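PDB 5WPW: cocosin 1 acidic chain from Cocos nucifera, which serves as an 11S globulin seed storage protein of coconut, a nutrient reservoir assembled as a hexamer, and is a potential food allergen. Local coordinates for residues 69-74 / 219-224; 258-263 / 267-272; 349-354 / 358-363. The protein carries 2 engineered substitutions. One frame throughout, in Å; residues are numbered along the deposited sequence.

Overall arrangement
The three contacts follow one another along the chain. Contact 1 brings strand 70-74 of the first cupin region together with the later loop segment 219-224; contacts 2 and 3 lie entirely within the second cupin region. Contacts 2 and 3 share an antiparallel sheet, in which the hairpin of contact 2 (strands 262-264 and 268-273) is outermost within this chain and strand 357-364 of contact 3 runs further in; their centres are about 13 Å apart. Contact 1 is remote, its centre about 30 Å from that of contact 2 and about 33 Å from that of contact 3. Loop 219-224 and the hairpin of contact 2 nevertheless each pack on a second subunit of the hexamer.

Contact 1: residues 69-74 / 219-224; sequences RGIVGL and LQVLRP
Strand 70-74 of the N-terminal cupin barrel presents I71 to the loop segment 219-224, where R223 and V221 receive it. The main meeting is apolar against flat: I71 CD1 sits over the centre of the R223 guanidinium, 3.2 Å above its plane. I71 CD1 lies 3.3 Å from R223 CZ, which is short for two carbons and marks tight packing. The preceding carbon takes part as well, since I71 CG1 approaches R223 NH1 at 3.6 Å. I71 gets there with CG1 anti to the carbonyl carbon (chi1 -68°) and an extended end. R223 starts with CG between its backbone N and carbonyl carbon (chi1 53°) and bends at chi2, which lays the guanidinium across the isoleucine tip. V221 adds a looser aliphatic contact through CG2, 3.9 Å from I71 CD1.

In the cupin fold, I71 belongs to a curled antiparallel sheet, its strand bonded through the backbone to strands 107-110 and 124-127; R223 also packs on V107 and makes a weak hydrogen bond to Q109. The loop lies at subunit interfaces, with P224 against F263 of a second subunit and V221 against P385 of a third. At the exposed margin, R69 NH2 comes within 4.5 Å of R223 NH1, an approach of like charges.

Contact 2: residues 258-263 / 267-272; sequences RRADVF and GGRITT
V262 and I270 face each other as an antiparallel hydrogen-bonded pair, their side chains on one face of the hairpin formed by strands 262-264 and 268-273; F263 and R269, the next pair and non-hydrogen-bonded, project from the other. On the first face the beta-branched roots stand beside each other, V262 CB 4.1 Å from I270 CB. On the second, R269 CB lies at the edge of the F263 ring, near its plane. The phenyl ring is swung toward the G268 carbonyl, with CG anti to the F263 backbone N (chi1 168°) and CD1 3.4 Å from G268 O. R269 CB also packs on the methyl of A260.

The regular pairing ends in a classic beta bulge, where D261 and V262 both face I270. The evidence is that I270 O accepts from two donors, D261 N at 2.8 Å and V262 N at 3.0 Å, each in the carbonyl plane. I270 N returns a bond to V262 O at 3.0 Å.

Beyond the bulge a side chain replaces the backbone as acceptor. D261 OD2 takes the N-H of T272 at 2.8 Å in an almost straight bond (178°), and T271 CG2 rests 3.5 Å from R259 O. The same carboxylate has further partners: OD2 forms a salt bridge with K277, while OD1 forms one with K106 of a second subunit. Buried yet held by two lysines and a backbone amide, the D261 carboxylate is probably kept ionised, and it couples the side of this cupin sheet that is outermost within the chain to the neighbouring subunit.

Contact 3: residues 349-354 / 358-363; sequences MLERAG and FQLVSI
A chi1 of -174° turns the F358 ring away from its own backbone N and up beside E351; E351, whose CG is instead anti to the carbonyl carbon (chi1 -67°), extends its carboxylate toward L360. These residues lie on two successive strands of the C-terminal cupin barrel, 348-354 and 357-364, which belong to different antiparallel sheets. The chain thus passes from one sheet to the other between G354 and F358, and the two segments diverge from there instead of pairing through their backbones.

At the narrow end A353 CA and F358 CA are 5.0 Å apart, the nearest approach of the two backbones. That closeness of the main chains, and not any side-chain rotation, brings A353 CB to 3.5 Å from F358 CB. One step further along, side chains must span the gap: E351 CB is already 4.5 Å from F358 CE2, a looser approach than the alanine makes.

Residues alternate as expected for strands. E351 directs its side chain into the space between the sheets, where it also packs on V299, V320 and M311, and F358 packs on C313. L350 and R352 instead rest on L187 of a fourth subunit, so strand 348-354 separates barrel interior from subunit interface.

The glutamate is buried, and the part of segment 358-363 nearest to it is hydrocarbon, which would tend to favour a neutral carboxyl group unless other partners offset it. The E351 oxygen OE1 stands 4.2 Å from the methyl L360 CD2.

Contact 1: residues 69-74 / 219-224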
loop_
_atom_site.group_PDB
_atom_site.type_symbol
_atom_site.label_atom_id
_atom_site.label_comp_id
_atom_site.label_asym_id
_atom_site.label_seq_id
_atom_site.Cartn_x
_atom_site.Cartn_y
_atom_site.Cartn_z
ATOM N N ARG A 69 16.537 16.725 30.318
ATOM C CA ARG A 69 17.211 15.969 29.282
ATOM C C ARG A 69 17.670 14.640 29.858
ATOM O O ARG A 69 17.759 14.462 31.079
ATOM C CB ARG A 69 18.386 16.737 28.680
ATOM C CG ARG A 69 19.504 17.035 29.653
ATOM C CD ARG A 69 20.683 17.642 28.924
ATOM N NE ARG A 69 21.644 16.632 28.472
ATOM C CZ ARG A 69 22.773 16.339 29.113
ATOM N NH1 ARG A 69 23.079 16.971 30.240
ATOM N NH2 ARG A 69 23.593 15.410 28.635
ATOM N N GLY A 70 17.939 13.699 28.964
ATOM C CA GLY A 70 18.363 12.387 29.406
ATOM C C GLY A 70 18.542 11.402 28.269
ATOM O O GLY A 70 18.743 11.772 27.111
ATOM N N ILE A 71 18.479 10.133 28.639
ATOM C CA ILE A 71 18.783 9.015 27.761
ATOM C C ILE A 71 17.578 8.099 27.773
ATOM O O ILE A 71 17.032 7.806 28.843
ATOM C CB ILE A 71 20.039 8.243 28.230
ATOM C CG1 ILE A 71 21.298 9.086 28.068
ATOM C CG2 ILE A 71 20.186 6.939 27.457
ATOM C CD1 ILE A 71 22.554 8.254 28.126
ATOM N N VAL A 72 17.169 7.632 26.598
ATOM C CA VAL A 72 16.071 6.683 26.493
ATOM C C VAL A 72 16.554 5.434 25.769
ATOM O O VAL A 72 17.341 5.510 24.818
ATOM C CB VAL A 72 14.855 7.295 25.769
ATOM C CG1 VAL A 72 14.054 6.219 25.126
ATOM C CG2 VAL A 72 13.988 8.042 26.754
ATOM N N GLY A 73 16.094 4.282 26.236
ATOM C CA GLY A 73 16.331 3.029 25.550
ATOM C C GLY A 73 15.035 2.333 25.179
ATOM O O GLY A 73 14.121 2.170 26.004
ATOM N N LEU A 74 14.953 1.938 23.917
ATOM C CA LEU A 74 13.839 1.175 23.380
ATOM C C LEU A 74 14.419 -0.092 22.780
ATOM O O LEU A 74 15.245 -0.030 21.856
ATOM C CB LEU A 74 13.095 1.981 22.324
ATOM C CG LEU A 74 11.958 1.255 21.628
ATOM C CD1 LEU A 74 10.873 1.088 22.633
ATOM C CD2 LEU A 74 11.478 2.084 20.452
ATOM N N LEU A 219 24.796 6.557 35.818
ATOM C CA LEU A 219 24.557 5.415 34.950
ATOM C C LEU A 219 25.444 5.594 33.735
ATOM O O LEU A 219 25.261 6.540 32.968
ATOM C CB LEU A 219 23.088 5.323 34.552
ATOM C CG LEU A 219 22.726 4.096 33.720
ATOM C CD1 LEU A 219 22.524 2.940 34.657
ATOM C CD2 LEU A 219 21.467 4.353 32.887
ATOM N N GLN A 220 26.395 4.694 33.544
ATOM C CA GLN A 220 27.240 4.743 32.362
ATOM C C GLN A 220 26.735 3.720 31.359
ATOM O O GLN A 220 26.594 2.536 31.681
ATOM C CB GLN A 220 28.707 4.488 32.697
ATOM C CG GLN A 220 29.350 5.623 33.493
ATOM C CD GLN A 220 29.968 6.692 32.605
ATOM O OE1 GLN A 220 29.455 7.809 32.512
ATOM N NE2 GLN A 220 31.072 6.351 31.945
ATOM N N VAL A 221 26.442 4.192 30.155
ATOM C CA VAL A 221 26.081 3.345 29.031
ATOM C C VAL A 221 26.950 3.784 27.865
ATOM O O VAL A 221 27.584 4.836 27.903
ATOM C CB VAL A 221 24.586 3.454 28.671
ATOM C CG1 VAL A 221 23.719 3.262 29.892
ATOM C CG2 VAL A 221 24.297 4.791 28.007
ATOM N N LEU A 222 26.987 2.974 26.821
ATOM C CA LEU A 222 27.712 3.389 25.632
ATOM C C LEU A 222 26.876 4.409 24.868
ATOM O O LEU A 222 25.709 4.154 24.550
ATOM C CB LEU A 222 28.036 2.192 24.747
ATOM C CG LEU A 222 29.056 1.197 25.312
ATOM C CD1 LEU A 222 28.658 -0.218 24.947
ATOM C CD2 LEU A 222 30.403 1.503 24.718
ATOM N N ARG A 223 27.460 5.567 24.594
ATOM C CA ARG A 223 26.749 6.598 23.846
ATOM C C ARG A 223 27.719 7.659 23.350
ATOM O O ARG A 223 28.689 7.998 24.047
ATOM C CB ARG A 223 25.681 7.253 24.707
ATOM C CG ARG A 223 26.231 7.763 26.008
ATOM C CD ARG A 223 25.589 9.061 26.361
ATOM N NE ARG A 223 25.724 9.330 27.781
ATOM C CZ ARG A 223 25.096 10.319 28.393
ATOM N NH1 ARG A 223 24.301 11.113 27.684
ATOM N NH2 ARG A 223 25.261 10.509 29.697
ATOM N N PRO A 224 27.503 8.199 22.142
ATOM C CA PRO A 224 28.319 9.311 21.650
ATOM C C PRO A 224 27.817 10.634 22.219
ATOM O O PRO A 224 28.557 11.295 22.948
ATOM C CB PRO A 224 28.128 9.248 20.124
ATOM C CG PRO A 224 27.228 8.057 19.856
ATOM C CD PRO A 224 26.510 7.774 21.143
#

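Contact 2: residues 258-263 / 267-272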
loop_
_atom_site.group_PDB
_atom_site.type_symbol
_atom_site.label_atom_id
_atom_site.label_comp_id
_atom_site.label_asym_id
_atom_site.label_seq_id
_atom_site.Cartn_x
_atom_site.Cartn_y
_atom_site.Cartn_z
ATOM N N ARG A 258 12.218 27.123 15.675
ATOM C CA ARG A 258 12.656 27.050 14.282
ATOM C C ARG A 258 11.893 26.010 13.459
ATOM O O ARG A 258 12.021 25.998 12.225
ATOM C CB ARG A 258 14.156 26.736 14.226
ATOM C CG ARG A 258 15.023 27.810 14.873
ATOM C CD ARG A 258 16.497 27.520 14.695
ATOM N NE ARG A 258 16.975 26.539 15.668
ATOM C CZ ARG A 258 18.113 25.860 15.547
ATOM N NH1 ARG A 258 18.898 26.059 14.490
ATOM N NH2 ARG A 258 18.469 24.982 16.483
ATOM N N ARG A 259 11.115 25.148 14.102
ATOM C CA ARG A 259 10.429 24.055 13.428
ATOM C C ARG A 259 8.973 24.359 13.105
ATOM O O ARG A 259 8.277 23.484 12.574
ATOM C CB ARG A 259 10.511 22.798 14.287
ATOM C CG ARG A 259 11.935 22.429 14.668
ATOM C CD ARG A 259 11.971 21.089 15.402
ATOM N NE ARG A 259 13.323 20.695 15.788
ATOM C CZ ARG A 259 14.077 19.838 15.108
ATOM N NH1 ARG A 259 13.616 19.269 14.005
ATOM N NH2 ARG A 259 15.295 19.540 15.539
ATOM N N ALA A 260 8.506 25.568 13.415
ATOM C CA ALA A 260 7.110 25.934 13.239
ATOM C C ALA A 260 6.624 25.606 11.831
ATOM O O ALA A 260 7.369 25.737 10.850
ATOM C CB ALA A 260 6.940 27.440 13.532
ATOM N N ASP A 261 5.371 25.119 11.751
ATOM C CA ASP A 261 4.636 25.008 10.501
ATOM C C ASP A 261 3.767 26.223 10.217
ATOM O O ASP A 261 3.487 26.514 9.053
ATOM C CB ASP A 261 3.727 23.780 10.529
ATOM C CG ASP A 261 4.505 22.504 10.601
ATOM O OD1 ASP A 261 5.279 22.229 9.669
ATOM O OD2 ASP A 261 4.367 21.795 11.607
ATOM N N VAL A 262 3.301 26.903 11.260
ATOM C CA VAL A 262 2.473 28.102 11.137
ATOM C C VAL A 262 3.085 29.136 12.058
ATOM O O VAL A 262 3.432 28.810 13.193
ATOM C CB VAL A 262 1.015 27.829 11.543
ATOM C CG1 VAL A 262 0.197 29.082 11.422
ATOM C CG2 VAL A 262 0.418 26.667 10.706
ATOM N N PHE A 263 3.252 30.370 11.576
ATOM C CA PHE A 263 3.924 31.354 12.408
ATOM C C PHE A 263 3.451 32.749 12.045
ATOM O O PHE A 263 3.440 33.100 10.865
ATOM C CB PHE A 263 5.438 31.290 12.252
ATOM C CG PHE A 263 6.156 32.467 12.861
ATOM C CD1 PHE A 263 6.087 32.712 14.221
ATOM C CD2 PHE A 263 6.884 33.340 12.061
ATOM C CE1 PHE A 263 6.746 33.793 14.780
ATOM C CE2 PHE A 263 7.536 34.424 12.607
ATOM C CZ PHE A 263 7.476 34.650 13.966
ATOM N N GLY A 267 1.515 36.635 16.951
ATOM C CA GLY A 267 0.448 35.776 17.419
ATOM C C GLY A 267 0.931 34.482 18.040
ATOM O O GLY A 267 0.324 34.001 19.000
ATOM N N GLY A 268 2.003 33.913 17.500
ATOM C CA GLY A 268 2.509 32.648 18.002
ATOM C C GLY A 268 2.832 31.683 16.878
ATOM O O GLY A 268 3.092 32.083 15.735
ATOM N N ARG A 269 2.849 30.389 17.213
ATOM C CA ARG A 269 3.289 29.394 16.252
ATOM C C ARG A 269 2.591 28.068 16.541
ATOM O O ARG A 269 2.107 27.831 17.649
ATOM C CB ARG A 269 4.809 29.220 16.289
ATOM C CG ARG A 269 5.383 29.088 17.709
ATOM C CD ARG A 269 6.853 28.767 17.707
ATOM N NE ARG A 269 7.444 28.833 19.047
ATOM C CZ ARG A 269 7.483 27.808 19.892
ATOM N NH1 ARG A 269 6.958 26.637 19.542
ATOM N NH2 ARG A 269 8.061 27.943 21.083
ATOM N N ILE A 270 2.527 27.220 15.511
ATOM C CA ILE A 270 2.046 25.844 15.628
ATOM C C ILE A 270 3.011 24.924 14.903
ATOM O O ILE A 270 3.482 25.233 13.804
ATOM C CB ILE A 270 0.637 25.658 15.041
ATOM C CG1 ILE A 270 -0.346 26.668 15.610
ATOM C CG2 ILE A 270 0.163 24.217 15.269
ATOM C CD1 ILE A 270 -1.710 26.532 14.998
ATOM N N THR A 271 3.256 23.759 15.494
ATOM C CA THR A 271 4.153 22.762 14.934
ATOM C C THR A 271 3.417 21.440 15.039
ATOM O O THR A 271 2.929 21.086 16.114
ATOM C CB THR A 271 5.487 22.733 15.694
ATOM O OG1 THR A 271 6.064 24.041 15.662
ATOM C CG2 THR A 271 6.445 21.771 15.047
ATOM N N THR A 272 3.259 20.769 13.913
ATOM C CA THR A 272 2.506 19.530 13.820
ATOM C C THR A 272 3.460 18.345 13.774
ATOM O O THR A 272 4.531 18.417 13.180
ATOM C CB THR A 272 1.650 19.552 12.556
ATOM O OG1 THR A 272 0.780 20.696 12.600
ATOM C CG2 THR A 272 0.836 18.246 12.393
#

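Contact 3: residues 349-354 / 358-363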
loop_
_atom_site.group_PDB
_atom_site.type_symbol
_atom_site.label_atom_id
_atom_site.label_comp_id
_atom_site.label_asym_id
_atom_site.label_seq_id
_atom_site.Cartn_x
_atom_site.Cartn_y
_atom_site.Cartn_z
ATOM N N MET A 349 -13.899 24.225 18.879
ATOM C CA MET A 349 -13.202 24.839 19.996
ATOM C C MET A 349 -12.431 26.078 19.570
ATOM O O MET A 349 -12.049 26.256 18.409
ATOM C CB MET A 349 -12.265 23.844 20.669
ATOM C CG MET A 349 -10.978 23.645 19.954
ATOM S SD MET A 349 -9.811 23.384 21.300
ATOM C CE MET A 349 -8.369 22.867 20.394
ATOM N N LEU A 350 -12.155 26.898 20.576
ATOM C CA LEU A 350 -11.628 28.242 20.435
ATOM C C LEU A 350 -10.734 28.491 21.646
ATOM O O LEU A 350 -11.099 28.100 22.758
ATOM C CB LEU A 350 -12.807 29.223 20.380
ATOM C CG LEU A 350 -12.707 30.730 20.428
ATOM C CD1 LEU A 350 -13.966 31.295 19.757
ATOM C CD2 LEU A 350 -12.584 31.211 21.866
ATOM N N GLU A 351 -9.564 29.095 21.424
ATOM C CA GLU A 351 -8.626 29.402 22.504
ATOM C C GLU A 351 -8.090 30.827 22.375
ATOM O O GLU A 351 -7.773 31.288 21.274
ATOM C CB GLU A 351 -7.440 28.446 22.514
ATOM C CG GLU A 351 -7.820 27.033 22.869
ATOM C CD GLU A 351 -6.928 26.028 22.207
ATOM O OE1 GLU A 351 -6.008 26.442 21.465
ATOM O OE2 GLU A 351 -7.143 24.828 22.439
ATOM N N ARG A 352 -7.949 31.505 23.517
ATOM C CA ARG A 352 -7.364 32.842 23.563
ATOM C C ARG A 352 -6.394 32.924 24.730
ATOM O O ARG A 352 -6.765 32.641 25.874
ATOM C CB ARG A 352 -8.446 33.913 23.685
ATOM C CG ARG A 352 -7.918 35.313 23.450
ATOM C CD ARG A 352 -8.406 36.258 24.528
ATOM N NE ARG A 352 -9.709 36.827 24.198
ATOM C CZ ARG A 352 -9.884 37.847 23.360
ATOM N NH1 ARG A 352 -8.834 38.405 22.764
ATOM N NH2 ARG A 352 -11.105 38.308 23.117
ATOM N N ALA A 353 -5.151 33.288 24.437
ATOM C CA ALA A 353 -4.156 33.441 25.485
ATOM C C ALA A 353 -4.472 34.671 26.332
ATOM O O ALA A 353 -5.034 35.663 25.845
ATOM C CB ALA A 353 -2.757 33.567 24.879
ATOM N N GLY A 354 -4.115 34.602 27.612
ATOM C CA GLY A 354 -4.122 35.776 28.460
ATOM C C GLY A 354 -2.923 36.659 28.165
ATOM O O GLY A 354 -2.169 36.447 27.211
ATOM N N PHE A 358 0.269 31.561 26.373
ATOM C CA PHE A 358 -0.460 30.327 26.632
ATOM C C PHE A 358 0.196 29.275 25.751
ATOM O O PHE A 358 0.186 29.438 24.527
ATOM C CB PHE A 358 -1.942 30.507 26.271
ATOM C CG PHE A 358 -2.838 29.340 26.621
ATOM C CD1 PHE A 358 -2.688 28.647 27.804
ATOM C CD2 PHE A 358 -3.889 28.987 25.780
ATOM C CE1 PHE A 358 -3.539 27.611 28.135
ATOM C CE2 PHE A 358 -4.729 27.928 26.096
ATOM C CZ PHE A 358 -4.549 27.240 27.280
ATOM N N GLN A 359 0.783 28.231 26.356
ATOM C CA GLN A 359 1.486 27.174 25.620
ATOM C C GLN A 359 0.891 25.807 25.927
ATOM O O GLN A 359 0.610 25.478 27.087
ATOM C CB GLN A 359 2.987 27.122 25.948
ATOM C CG GLN A 359 3.719 28.439 25.767
ATOM C CD GLN A 359 3.953 29.131 27.100
ATOM O OE1 GLN A 359 4.418 28.514 28.054
ATOM N NE2 GLN A 359 3.615 30.414 27.172
ATOM N N LEU A 360 0.724 24.985 24.894
ATOM C CA LEU A 360 0.208 23.658 25.161
ATOM C C LEU A 360 0.824 22.661 24.188
ATOM O O LEU A 360 1.471 23.017 23.196
ATOM C CB LEU A 360 -1.316 23.626 25.084
ATOM C CG LEU A 360 -1.831 24.230 23.781
ATOM C CD1 LEU A 360 -2.223 23.198 22.702
ATOM C CD2 LEU A 360 -2.979 25.176 24.087
ATOM N N VAL A 361 0.652 21.397 24.532
ATOM C CA VAL A 361 0.932 20.280 23.648
ATOM C C VAL A 361 -0.349 19.475 23.561
ATOM O O VAL A 361 -1.020 19.242 24.578
ATOM C CB VAL A 361 2.114 19.426 24.150
ATOM C CG1 VAL A 361 1.915 19.016 25.599
ATOM C CG2 VAL A 361 2.288 18.192 23.267
ATOM N N SER A 362 -0.726 19.107 22.348
ATOM C CA SER A 362 -1.891 18.273 22.160
ATOM C C SER A 362 -1.442 16.953 21.582
ATOM O O SER A 362 -0.546 16.918 20.747
ATOM C CB SER A 362 -2.925 18.922 21.241
ATOM O OG SER A 362 -3.459 20.081 21.858
ATOM N N ILE A 363 -2.062 15.881 22.047
ATOM C CA ILE A 363 -1.890 14.549 21.474
ATOM C C ILE A 363 -3.221 14.154 20.866
ATOM O O ILE A 363 -4.250 14.219 21.538
ATOM C CB ILE A 363 -1.465 13.513 22.526
ATOM C CG1 ILE A 363 -0.180 13.936 23.247
ATOM C CG2 ILE A 363 -1.364 12.101 21.876
ATOM C CD1 ILE A 363 1.010 14.171 22.321
#